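Local coordinates for flavin adenine dinucleotide synthase (Saccharomyces cerevisiae, PDB 2WSI), which catalyses the adenylylation of FMN with ATP to give the coenzyme FAD and diphosphate, the last step of FAD biosynthesis, at residues A[26-29]-A[30-33]; A[77-80]-A[81-85]; A[274-277]-A[278-282]. All coordinates share one frame; numbering follows the deposited sequence.

Contact 1: residues A[26-29]-A[30-33]; sequences IIAS and TQEA
Near the start of helix 25-45, Ile26-Ser29 and Thr30-Ala33 form about two turns of alpha-helix, joined by four successive i to i+4 backbone bonds. Thr30 N reaches Ile26 O at 2.9 Å, and the same carbonyl lies 2.8 Å from Thr30 OG1. The torsion explains this second approach: OG1 stands opposite the carbonyl carbon of its own residue (chi1 -57°), which turns the hydroxyl back along the helix. Thr30 OG1 also lies next to Asn201 OD1 of helix 199-209. Gln31 N bonds Ile27 O at 2.9 Å, while the Gln31 side chain passes across that of Ile27 at an angle, NE2 lying 3.8 Å from Ile27 CG2. Gln31 NE2 is held by Tyr17 O and Ile20 O. Toward the exposed Glu32, a water donates to Ser29 O (2.8 Å) and to Glu32 OE1 (3.1 Å), giving the carbonyl a partner besides Ala33 N. Ser29 OG also bonds Asn201. The buried face, with Ile27 and Thr30, rests on Tyr17 and on Ser204 of helix 199-209. The chemistry is therefore divided: side-chain polar groups tie the helix to its neighbours, whereas water joins Ser29 and Glu32 within the turn.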
loop_
_atom_site.group_PDB
_atom_site.type_symbol
_atom_site.label_atom_id
_atom_site.label_comp_id
_atom_site.label_asym_id
_atom_site.label_seq_id
_atom_site.Cartn_x
_atom_site.Cartn_y
_atom_site.Cartn_z
ATOM N N ILE A 26 12.615 -15.201 -2.718
ATOM C CA ILE A 26 11.744 -14.033 -2.696
ATOM C C ILE A 26 10.337 -14.464 -2.312
ATOM O O ILE A 26 9.733 -13.872 -1.411
ATOM C CB ILE A 26 11.742 -13.296 -4.038
ATOM C CG1 ILE A 26 13.046 -12.526 -4.227
ATOM C CG2 ILE A 26 10.579 -12.284 -4.121
ATOM C CD1 ILE A 26 13.224 -12.120 -5.662
ATOM N N ILE A 27 9.828 -15.507 -2.962
ATOM C CA ILE A 27 8.474 -15.956 -2.676
ATOM C C ILE A 27 8.366 -16.421 -1.245
ATOM O O ILE A 27 7.407 -16.066 -0.556
ATOM C CB ILE A 27 7.977 -17.085 -3.614
ATOM C CG1 ILE A 27 7.933 -16.609 -5.072
ATOM C CG2 ILE A 27 6.563 -17.534 -3.203
ATOM C CD1 ILE A 27 7.399 -15.223 -5.232
ATOM N N ALA A 28 9.332 -17.209 -0.781
ATOM C CA ALA A 28 9.257 -17.745 0.588
ATOM C C ALA A 28 9.355 -16.620 1.622
ATOM O O ALA A 28 8.678 -16.635 2.638
ATOM C CB ALA A 28 10.362 -18.791 0.828
ATOM N N SER A 29 10.235 -15.661 1.363
ATOM C CA SER A 29 10.360 -14.497 2.224
ATOM C C SER A 29 9.031 -13.718 2.304
ATOM O O SER A 29 8.641 -13.233 3.358
ATOM C CB SER A 29 11.419 -13.574 1.654
ATOM O OG SER A 29 11.408 -12.357 2.334
ATOM N N THR A 30 8.373 -13.586 1.168
ATOM C CA THR A 30 7.134 -12.800 1.088
ATOM C C THR A 30 5.974 -13.554 1.746
ATOM O O THR A 30 5.098 -12.955 2.358
ATOM C CB THR A 30 6.822 -12.455 -0.363
ATOM O OG1 THR A 30 7.941 -11.749 -0.939
ATOM C CG2 THR A 30 5.523 -11.562 -0.457
ATOM N N GLN A 31 5.996 -14.876 1.668
ATOM C CA GLN A 31 4.997 -15.680 2.365
ATOM C C GLN A 31 5.140 -15.494 3.854
ATOM O O GLN A 31 4.143 -15.338 4.555
ATOM C CB GLN A 31 5.116 -17.155 1.981
ATOM C CG GLN A 31 4.640 -17.413 0.546
ATOM C CD GLN A 31 4.983 -18.819 0.062
ATOM O OE1 GLN A 31 5.953 -19.423 0.524
ATOM N NE2 GLN A 31 4.196 -19.331 -0.872
ATOM N N GLU A 32 6.377 -15.465 4.341
ATOM C CA GLU A 32 6.600 -15.186 5.749
ATOM C C GLU A 32 6.169 -13.767 6.157
ATOM O O GLU A 32 5.625 -13.576 7.252
ATOM C CB GLU A 32 8.067 -15.341 6.127
ATOM C CG GLU A 32 8.327 -14.947 7.575
ATOM C CD GLU A 32 9.795 -15.065 7.970
ATOM O OE1 GLU A 32 10.598 -14.208 7.529
ATOM O OE2 GLU A 32 10.143 -16.005 8.731
ATOM N N ALA A 33 6.474 -12.768 5.332
ATOM C CA ALA A 33 6.074 -11.395 5.668
ATOM C C ALA A 33 4.535 -11.283 5.734
ATOM O O ALA A 33 3.976 -10.528 6.560
ATOM C CB ALA A 33 6.638 -10.427 4.651
HETATM O O HOH W 1 10.152 -12.046 5.365
HETATM O O HOH W 2 12.653 -13.287 5.336
#

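Contact 2: residues A[77-80]-A[81-85]; sequences LWEY and FFIKA
Glu79 O receives two backbone N-H groups: Ile83 N at 3.0 Å in a nearly straight bond (171°), and Phe82 N in a weak, strongly bent one at 3.1 Å. The first is the regular i to i+4 bond of helix 64-87. Trp78 O takes a weak bond from Phe81 N, and Phe82 CD2 also lies 3.1 Å from that oxygen, which sits at the edge of the phenylalanine ring. The main side-chain contact is the T-shaped pair Trp78-Phe82. Phe82 presents its edge to the indole face, with planes at 72° and centroids of the six-membered rings 5.0 Å apart; Phe82 CE2 approaches Trp78 CE2 to 3.4 Å. With chi1 at -65°, CG of Phe82 is anti to C and the ring leans back toward the indole one turn earlier. Phe81 CD2 comes over the centre of one Phe82 face. One turn along, Ile83 CD1 crosses the glutamate chain and touches Glu79 CG at 3.8 Å; the carboxylate beyond forms a salt bridge with Arg38. Trp78 also meets Tyr11 of helix 3-18, and Tyr80 makes an edge-to-face pair with Phe46. With no salt bridge between the two halves, the side chains associate mainly through aromatic and aliphatic carbon, consistent with dispersion and ring electrostatics supplementing the backbone bonds.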
loop_
_atom_site.group_PDB
_atom_site.type_symbol
_atom_site.label_atom_id
_atom_site.label_comp_id
_atom_site.label_asym_id
_atom_site.label_seq_id
_atom_site.Cartn_x
_atom_site.Cartn_y
_atom_site.Cartn_z
ATOM N N LEU A 77 -9.786 -8.749 7.035
ATOM C CA LEU A 77 -11.163 -8.339 7.359
ATOM C C LEU A 77 -12.139 -9.492 7.033
ATOM O O LEU A 77 -13.098 -9.784 7.782
ATOM C CB LEU A 77 -11.512 -7.059 6.578
ATOM C CG LEU A 77 -12.894 -6.497 6.856
ATOM C CD1 LEU A 77 -13.010 -6.183 8.326
ATOM C CD2 LEU A 77 -13.180 -5.240 5.990
ATOM N N TRP A 78 -11.895 -10.154 5.913
ATOM C CA TRP A 78 -12.711 -11.307 5.527
ATOM C C TRP A 78 -12.628 -12.371 6.640
ATOM O O TRP A 78 -13.650 -12.837 7.176
ATOM C CB TRP A 78 -12.195 -11.885 4.224
ATOM C CG TRP A 78 -13.010 -13.031 3.686
ATOM C CD1 TRP A 78 -12.593 -14.339 3.501
ATOM C CD2 TRP A 78 -14.364 -12.974 3.214
ATOM N NE1 TRP A 78 -13.620 -15.091 2.953
ATOM C CE2 TRP A 78 -14.713 -14.275 2.767
ATOM C CE3 TRP A 78 -15.329 -11.955 3.153
ATOM C CZ2 TRP A 78 -15.988 -14.577 2.267
ATOM C CZ3 TRP A 78 -16.588 -12.257 2.654
ATOM C CH2 TRP A 78 -16.909 -13.557 2.217
ATOM N N GLU A 79 -11.407 -12.743 6.995
ATOM C CA GLU A 79 -11.214 -13.751 8.057
ATOM C C GLU A 79 -11.830 -13.318 9.404
ATOM O O GLU A 79 -12.411 -14.120 10.127
ATOM C CB GLU A 79 -9.709 -14.074 8.202
ATOM C CG GLU A 79 -9.411 -15.183 9.211
ATOM C CD GLU A 79 -8.011 -15.771 9.053
ATOM O OE1 GLU A 79 -7.475 -15.759 7.926
ATOM O OE2 GLU A 79 -7.455 -16.235 10.068
ATOM N N TYR A 80 -11.735 -12.035 9.722
ATOM C CA TYR A 80 -12.234 -11.476 10.982
ATOM C C TYR A 80 -13.733 -11.707 11.132
ATOM O O TYR A 80 -14.256 -12.009 12.208
ATOM C CB TYR A 80 -11.945 -9.966 11.006
ATOM C CG TYR A 80 -12.700 -9.155 12.044
ATOM C CD1 TYR A 80 -12.257 -9.094 13.364
ATOM C CD2 TYR A 80 -13.826 -8.414 11.693
ATOM C CE1 TYR A 80 -12.931 -8.338 14.324
ATOM C CE2 TYR A 80 -14.510 -7.631 12.643
ATOM C CZ TYR A 80 -14.055 -7.607 13.954
ATOM O OH TYR A 80 -14.701 -6.851 14.902
ATOM N N PHE A 81 -14.429 -11.569 10.029
ATOM C CA PHE A 81 -15.860 -11.745 10.058
ATOM C C PHE A 81 -16.210 -13.167 10.518
ATOM O O PHE A 81 -17.127 -13.367 11.305
ATOM C CB PHE A 81 -16.420 -11.470 8.687
ATOM C CG PHE A 81 -17.863 -11.812 8.550
ATOM C CD1 PHE A 81 -18.848 -10.993 9.110
ATOM C CD2 PHE A 81 -18.244 -12.947 7.860
ATOM C CE1 PHE A 81 -20.198 -11.309 8.972
ATOM C CE2 PHE A 81 -19.591 -13.267 7.714
ATOM C CZ PHE A 81 -20.565 -12.441 8.282
ATOM N N PHE A 82 -15.475 -14.154 10.029
ATOM C CA PHE A 82 -15.787 -15.539 10.378
ATOM C C PHE A 82 -15.342 -15.897 11.804
ATOM O O PHE A 82 -16.059 -16.592 12.529
ATOM C CB PHE A 82 -15.213 -16.481 9.309
ATOM C CG PHE A 82 -15.864 -16.290 7.966
ATOM C CD1 PHE A 82 -17.090 -16.879 7.692
ATOM C CD2 PHE A 82 -15.282 -15.477 6.998
ATOM C CE1 PHE A 82 -17.721 -16.691 6.474
ATOM C CE2 PHE A 82 -15.909 -15.268 5.769
ATOM C CZ PHE A 82 -17.139 -15.882 5.511
ATOM N N ILE A 83 -14.190 -15.385 12.211
ATOM C CA ILE A 83 -13.718 -15.548 13.577
ATOM C C ILE A 83 -14.753 -14.964 14.559
ATOM O O ILE A 83 -15.109 -15.586 15.564
ATOM C CB ILE A 83 -12.311 -14.876 13.778
ATOM C CG1 ILE A 83 -11.259 -15.564 12.900
ATOM C CG2 ILE A 83 -11.867 -14.972 15.256
ATOM C CD1 ILE A 83 -9.852 -14.876 12.956
ATOM N N LYS A 84 -15.268 -13.780 14.271
ATOM C CA LYS A 84 -16.191 -13.178 15.233
ATOM C C LYS A 84 -17.532 -13.917 15.217
ATOM O O LYS A 84 -18.122 -14.128 16.270
ATOM C CB LYS A 84 -16.350 -11.670 15.018
ATOM C CG LYS A 84 -17.491 -11.283 14.157
ATOM C CD LYS A 84 -17.725 -9.764 14.189
ATOM C CE LYS A 84 -18.579 -9.318 15.372
ATOM N NZ LYS A 84 -19.058 -7.919 15.196
ATOM N N ALA A 85 -17.987 -14.362 14.046
ATOM C CA ALA A 85 -19.175 -15.213 13.992
ATOM C C ALA A 85 -18.946 -16.492 14.813
ATOM O O ALA A 85 -19.796 -16.924 15.587
ATOM C CB ALA A 85 -19.531 -15.558 12.563
#

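Contact 3: residues A[274-277]-A[278-282]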
loop_
_atom_site.group_PDB
_atom_site.type_symbol
_atom_site.label_atom_id
_atom_site.label_comp_id
_atom_site.label_asym_id
_atom_site.label_seq_id
_atom_site.Cartn_x
_atom_site.Cartn_y
_atom_site.Cartn_z
ATOM N N VAL A 274 -2.996 13.656 -18.101
ATOM C CA VAL A 274 -2.316 14.388 -19.174
ATOM C C VAL A 274 -1.325 15.358 -18.560
ATOM O O VAL A 274 -0.174 15.411 -18.996
ATOM C CB VAL A 274 -3.273 15.091 -20.198
ATOM C CG1 VAL A 274 -4.158 14.061 -20.887
ATOM C CG2 VAL A 274 -4.128 16.148 -19.545
ATOM N N VAL A 275 -1.725 16.080 -17.516
ATOM C CA VAL A 275 -0.783 17.015 -16.899
ATOM C C VAL A 275 0.518 16.300 -16.513
ATOM O O VAL A 275 1.617 16.819 -16.732
ATOM C CB VAL A 275 -1.393 17.786 -15.693
ATOM C CG1 VAL A 275 -1.717 16.865 -14.558
ATOM C CG2 VAL A 275 -0.431 18.851 -15.208
ATOM N N ASP A 276 0.418 15.094 -15.959
ATOM C CA ASP A 276 1.643 14.396 -15.567
ATOM C C ASP A 276 2.437 13.931 -16.775
ATOM O O ASP A 276 3.669 13.856 -16.730
ATOM C CB ASP A 276 1.331 13.219 -14.638
ATOM C CG ASP A 276 1.009 13.671 -13.259
ATOM O OD1 ASP A 276 1.484 14.767 -12.873
ATOM O OD2 ASP A 276 0.295 12.945 -12.542
ATOM N N LYS A 277 1.737 13.601 -17.852
ATOM C CA LYS A 277 2.404 13.210 -19.088
ATOM C C LYS A 277 3.282 14.361 -19.622
ATOM O O LYS A 277 4.378 14.124 -20.145
ATOM C CB LYS A 277 1.377 12.781 -20.138
ATOM C CG LYS A 277 0.719 11.424 -19.876
ATOM C CD LYS A 277 -0.078 10.963 -21.108
ATOM C CE LYS A 277 -1.008 9.781 -20.800
ATOM N NZ LYS A 277 -2.111 9.673 -21.802
ATOM N N GLU A 278 2.800 15.595 -19.478
ATOM C CA GLU A 278 3.567 16.781 -19.884
ATOM C C GLU A 278 4.802 16.878 -19.013
ATOM O O GLU A 278 5.929 16.983 -19.498
ATOM C CB GLU A 278 2.723 18.052 -19.719
ATOM C CG GLU A 278 3.539 19.348 -19.469
ATOM C CD GLU A 278 3.943 19.579 -17.987
ATOM O OE1 GLU A 278 3.082 19.451 -17.072
ATOM O OE2 GLU A 278 5.129 19.921 -17.742
ATOM N N ARG A 279 4.554 16.816 -17.712
ATOM C CA ARG A 279 5.570 16.954 -16.683
ATOM C C ARG A 279 6.672 15.911 -16.850
ATOM O O ARG A 279 7.836 16.165 -16.530
ATOM C CB ARG A 279 4.867 16.830 -15.331
ATOM C CG ARG A 279 5.723 16.685 -14.110
ATOM C CD ARG A 279 4.813 16.563 -12.872
ATOM N NE ARG A 279 4.354 17.863 -12.385
ATOM C CZ ARG A 279 3.084 18.259 -12.286
ATOM N NH1 ARG A 279 2.072 17.459 -12.625
ATOM N NH2 ARG A 279 2.826 19.471 -11.817
ATOM N N PHE A 280 6.315 14.753 -17.393
ATOM C CA PHE A 280 7.271 13.662 -17.564
ATOM C C PHE A 280 7.855 13.579 -18.972
ATOM O O PHE A 280 8.659 12.685 -19.246
ATOM C CB PHE A 280 6.616 12.317 -17.252
ATOM C CG PHE A 280 6.053 12.211 -15.863
ATOM C CD1 PHE A 280 6.572 12.960 -14.822
ATOM C CD2 PHE A 280 5.028 11.313 -15.597
ATOM C CE1 PHE A 280 6.050 12.840 -13.539
ATOM C CE2 PHE A 280 4.504 11.185 -14.334
ATOM C CZ PHE A 280 5.018 11.952 -13.297
ATOM N N SER A 281 7.450 14.470 -19.878
ATOM C CA SER A 281 7.990 14.412 -21.235
ATOM C C SER A 281 9.502 14.632 -21.210
ATOM O O SER A 281 10.230 13.990 -21.955
ATOM C CB SER A 281 7.302 15.418 -22.170
ATOM O OG SER A 281 7.746 16.748 -21.948
ATOM N N LYS A 282 9.962 15.524 -20.337
ATOM C CA LYS A 282 11.395 15.796 -20.175
ATOM C C LYS A 282 12.202 14.542 -19.813
ATOM O O LYS A 282 13.378 14.430 -20.163
ATOM C CB LYS A 282 11.623 16.865 -19.102
ATOM C CG LYS A 282 11.193 16.447 -17.698
ATOM C CD LYS A 282 11.523 17.525 -16.673
ATOM C CE LYS A 282 10.586 17.471 -15.474
ATOM N NZ LYS A 282 9.318 18.234 -15.721
#
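Over one face of the Phe280 ring sits the carbonyl oxygen of Asp276, 3.0 Å above the plane and displaced toward the rim, with Asp276 O and Phe280 CG 3.0 Å apart. Phe280 N bonds the same oxygen at 2.9 Å, so one carbonyl meets both the backbone and the ring of Phe280. On the same side of the ring, Asp276 CB lies 3.8 Å from Phe280 CE2. The second flat group, the Arg279 guanidinium, has Asp276 OD1 at its edge: in this salt bridge Arg279 NH1 approaches OD1 at 2.8 Å, nearly along its C-O direction, with OD1 16° out of the guanidinium plane and the carboxylate plane turned 63° from it. The arginine chain bends at chi3 (-82°), bringing NH1 back to the aspartate and within 3.9 Å of Val275 CG2. Asp276 OD2 bonds Thr115 OG1, so the two carboxylate oxygens have different partners. Ser281 N and OG both bond Glu278 O, and Lys282 NZ reaches Arg279 O at 2.7 Å. Replacing Phe280 by alanine removes the ring, which would probably open a gap beside Phe221 and leave the Asp276 carbonyl and CB without their aromatic cover. The short helix 274-279 thus lies against the start of helix 114-126, with Val275, Asp276 and Arg279 on Pro114 and Arg279 also touching Ile227 in a loop.

All three are local contacts between neighbouring turns of the chain, away from the FAD-binding residues, but their surroundings differ. Contacts 1 and 3 are partly buried, each with two buried residues, whereas contact 2 is at the surface and has only Leu77 buried. Contacts 1 and 2 both pack against helix 3-18, one through Ile27, Thr30 and Gln31, the other through Leu77, Trp78 and Glu79, although their centres are 24 Å apart. Contact 3 instead lies against helix 114-126, on the opposite side of the chain's centre from contact 2, their centres about 44 Å apart. The chemistry differs too: hydroxyl, amide and water bonds in 26-33, an edge-to-face aromatic pair in 77-85, an ion pair and carbonyl-ring contact in 274-282.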